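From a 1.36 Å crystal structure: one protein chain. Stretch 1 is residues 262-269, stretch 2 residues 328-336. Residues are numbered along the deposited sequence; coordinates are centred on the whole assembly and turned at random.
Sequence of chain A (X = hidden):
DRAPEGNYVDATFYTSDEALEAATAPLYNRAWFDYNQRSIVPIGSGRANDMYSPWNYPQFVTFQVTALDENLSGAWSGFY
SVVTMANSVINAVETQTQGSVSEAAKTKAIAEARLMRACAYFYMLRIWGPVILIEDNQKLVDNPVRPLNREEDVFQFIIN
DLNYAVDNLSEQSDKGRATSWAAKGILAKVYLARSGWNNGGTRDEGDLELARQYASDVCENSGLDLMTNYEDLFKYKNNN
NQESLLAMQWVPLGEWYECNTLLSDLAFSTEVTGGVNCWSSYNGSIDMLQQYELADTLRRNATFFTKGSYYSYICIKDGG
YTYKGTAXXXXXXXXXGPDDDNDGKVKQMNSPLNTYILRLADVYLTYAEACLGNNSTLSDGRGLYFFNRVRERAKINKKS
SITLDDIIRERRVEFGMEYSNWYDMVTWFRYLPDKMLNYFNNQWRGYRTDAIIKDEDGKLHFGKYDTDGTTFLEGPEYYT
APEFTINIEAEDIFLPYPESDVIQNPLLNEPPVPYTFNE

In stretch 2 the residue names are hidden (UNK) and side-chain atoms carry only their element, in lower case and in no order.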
# COMPACT_ATOMS: atom_id res chain seq x y z
N LEU A 262 6.93 -12.53 2.82
CA LEU A 262 5.63 -12.75 2.19
C LEU A 262 5.62 -13.77 1.06
O LEU A 262 4.53 -14.16 0.63
CB LEU A 262 5.09 -11.44 1.65
CG LEU A 262 4.66 -10.41 2.70
CD1 LEU A 262 4.29 -9.10 2.01
CD2 LEU A 262 3.52 -10.94 3.57
N LEU A 263 6.78 -14.19 0.57
CA LEU A 263 6.89 -14.99 -0.67
C LEU A 263 5.92 -16.17 -0.69
O LEU A 263 5.17 -16.37 -1.66
CB LEU A 263 8.34 -15.46 -0.87
CG LEU A 263 8.86 -16.10 -2.18
CD1 LEU A 263 8.46 -17.56 -2.34
CD2 LEU A 263 8.39 -15.30 -3.38
N SER A 264 5.94 -16.96 0.37
CA SER A 264 5.21 -18.21 0.39
C SER A 264 3.71 -18.02 0.56
O SER A 264 2.91 -18.87 0.16
CB SER A 264 5.78 -19.11 1.49
OG SER A 264 7.13 -19.43 1.23
N ASP A 265 3.31 -16.90 1.15
CA ASP A 265 1.89 -16.59 1.34
C ASP A 265 1.25 -15.98 0.10
O ASP A 265 0.03 -15.95 -0.00
CB ASP A 265 1.70 -15.67 2.55
CG ASP A 265 1.89 -16.41 3.87
OD1 ASP A 265 1.03 -17.24 4.23
OD2 ASP A 265 2.89 -16.17 4.56
N LEU A 266 2.07 -15.50 -0.83
CA LEU A 266 1.59 -14.90 -2.08
C LEU A 266 1.62 -15.88 -3.25
O LEU A 266 0.73 -15.89 -4.09
CB LEU A 266 2.41 -13.66 -2.44
CG LEU A 266 2.42 -12.51 -1.42
CD1 LEU A 266 3.33 -11.39 -1.91
CD2 LEU A 266 1.02 -11.99 -1.17
N ALA A 267 2.65 -16.72 -3.29
CA ALA A 267 2.85 -17.64 -4.41
C ALA A 267 1.96 -18.89 -4.30
O ALA A 267 1.94 -19.54 -3.27
CB ALA A 267 4.34 -18.05 -4.53
N PHE A 268 1.25 -19.20 -5.38
CA PHE A 268 0.23 -20.25 -5.38
C PHE A 268 0.78 -21.65 -5.66
O PHE A 268 0.13 -22.65 -5.34
CB PHE A 268 -0.87 -19.93 -6.40
CG PHE A 268 -0.52 -20.28 -7.82
CD1 PHE A 268 0.30 -19.45 -8.58
CD2 PHE A 268 -1.02 -21.42 -8.41
CE1 PHE A 268 0.61 -19.77 -9.90
CE2 PHE A 268 -0.71 -21.75 -9.72
CZ PHE A 268 0.11 -20.92 -10.46
N SER A 269 1.97 -21.71 -6.26
CA SER A 269 2.52 -22.99 -6.71
C SER A 269 4.03 -22.93 -6.89
O SER A 269 4.58 -21.91 -7.32
CB SER A 269 1.92 -23.37 -8.05
OG SER A 269 2.61 -24.50 -8.58
N UNK A 328 -7.06 -17.15 -10.51
CA UNK A 328 -6.48 -15.82 -10.67
C UNK A 328 -5.43 -15.56 -9.58
O UNK A 328 -5.50 -14.55 -8.87
c UNK A 328 -7.58 -14.75 -10.69
o UNK A 328 -8.49 -14.93 -9.63
N UNK A 329 -4.45 -16.46 -9.43
CA UNK A 329 -3.49 -16.27 -8.35
C UNK A 329 -2.62 -15.03 -8.54
O UNK A 329 -2.49 -14.46 -9.64
c UNK A 329 -2.67 -17.57 -8.40
c UNK A 329 -2.81 -18.10 -9.81
c UNK A 329 -4.18 -17.67 -10.24
N UNK A 330 -2.01 -14.61 -7.44
CA UNK A 330 -1.23 -13.39 -7.41
C UNK A 330 0.04 -13.53 -8.27
O UNK A 330 0.79 -14.51 -8.15
c UNK A 330 0.08 -11.83 -5.91
c UNK A 330 -0.86 -13.04 -5.95
c UNK A 330 -1.85 -12.77 -3.61
c UNK A 330 -2.11 -12.78 -5.10
N UNK A 331 0.31 -12.52 -9.10
CA UNK A 331 1.60 -12.37 -9.78
C UNK A 331 2.47 -11.29 -9.13
O UNK A 331 3.67 -11.48 -8.97
c UNK A 331 1.42 -12.06 -11.27
c UNK A 331 5.17 -12.13 -12.33
n UNK A 331 5.68 -11.35 -11.18
c UNK A 331 3.79 -12.70 -12.04
c UNK A 331 2.72 -11.62 -12.00
N UNK A 332 1.90 -10.15 -8.77
CA UNK A 332 2.68 -9.09 -8.15
C UNK A 332 3.15 -9.47 -6.76
O UNK A 332 2.34 -9.75 -5.89
c UNK A 332 1.91 -5.30 -7.67
c UNK A 332 2.71 -6.61 -7.68
n UNK A 332 0.61 -3.61 -8.96
c UNK A 332 1.44 -4.86 -9.04
c UNK A 332 1.87 -7.81 -8.09
N UNK A 333 4.47 -9.48 -6.56
CA UNK A 333 5.06 -10.00 -5.33
C UNK A 333 5.56 -11.43 -5.47
O UNK A 333 6.10 -11.99 -4.51
N UNK A 334 5.40 -12.02 -6.65
CA UNK A 334 5.81 -13.40 -6.93
C UNK A 334 6.82 -13.27 -8.07
O UNK A 334 6.46 -13.25 -9.25
c UNK A 334 4.58 -14.25 -7.32
c UNK A 334 3.62 -14.30 -6.16
c UNK A 334 4.98 -15.66 -7.73
N UNK A 335 8.11 -13.16 -7.72
CA UNK A 335 9.12 -12.76 -8.71
C UNK A 335 9.74 -13.92 -9.49
O UNK A 335 10.67 -13.70 -10.28
c UNK A 335 10.13 -12.85 -6.57
c UNK A 335 10.17 -12.08 -7.84
c UNK A 335 8.67 -13.17 -6.35
N UNK A 336 9.24 -15.13 -9.26
CA UNK A 336 9.79 -16.30 -9.92
C UNK A 336 10.73 -17.08 -9.02
O UNK A 336 10.76 -16.90 -7.79
O HOH W 1 -2.11 -16.37 -5.06
O HOH W 2 0.56 -16.75 -6.74

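Position 328 carries one carbon and then one oxygen, the oxygen on the first side-chain carbon with no second branch. Nothing of stretch 1 is in its reach, and its oxygen is hydrogen-bonded elsewhere in the structure. A lone hydroxyl on CB makes this Ser328.

At position 329 three carbons close a ring onto the backbone N, a closure that defines proline. CB lies 3.5 Å from CG of Phe268, and the next ring carbon sits over one face of the aromatic ring. The residue is Pro329; its CG is 3.7 Å from the centroid of the Phe268 ring and 13° off the ring normal, the geometry of a CH-pi contact.

Position 330 has four carbons, forked at the first, with one arm two carbons long. That pattern is isoleucine, and CA-to-CB points toward stretch 1. In Ile330, CB is 3.8 Å from O of Leu266, and CD1 is 3.8 Å from CD2 of Leu266; chi1 is m and chi2 is t.

Position 331 shows four carbons in a row ending in nitrogen, a lysine chain, directed away from stretch 1 at CA-to-CB and making no contact with it. The nitrogen bends back to its own stretch: NZ of Lys331 donates to the backbone O of position 334 at 2.8 Å.

Position 332 repeats the composition, four carbons in a row and a terminal nitrogen, and is Lys332. It too points away at CA-to-CB; only its backbone O comes near, 4.4 Å from CD1 of Leu266.

Position 333 has no side-chain atoms, so it is Gly333. Its phi/psi of 98/-1 would jam a CB against the preceding carbonyl O, and an ideal CB would also lie 2.8 Å from CD1 of Leu266, a clash. Its O approaches that same CD1 of Leu266 to 3.8 Å.

Position 334 has one carbon carrying two more, the fork of valine. One methyl of Val334, CG2, is 3.8 Å from CA of Ala267 and 4.0 Å from CB of Leu266; the other, CG1, is 4.0 Å from CB of Ala267. Its N donates to O of Lys331 at 2.9 Å, closing a type II turn.

Position 335 again closes three carbons onto the backbone N. This is Pro335, whose CD is 3.7 Å from CD2 of Leu263.

Position 336 lacks side-chain atoms and is Gly336; its phi/psi of 100/-164 alone calls for glycine.

The contact works by apolar packing, burying 409 Å² in total, with no direct hydrogen bond between the stretches. Leu266 is covered most, meeting Ile330, Gly333 and Val334, while Leu263 and Phe268 each pack on a proline. Waters supply the polar links where the helix ends. Water 1 accepts from N of Ile330 at 3.0 Å and lies 3.0 Å from O of Leu266; water 2 lies 2.8 Å from O of Leu266 and 2.7 Å from O of Ile330, and accepts weakly from N of Phe268 at 2.9 Å.

Stretch 2 (328-336) SPIKKGVPG
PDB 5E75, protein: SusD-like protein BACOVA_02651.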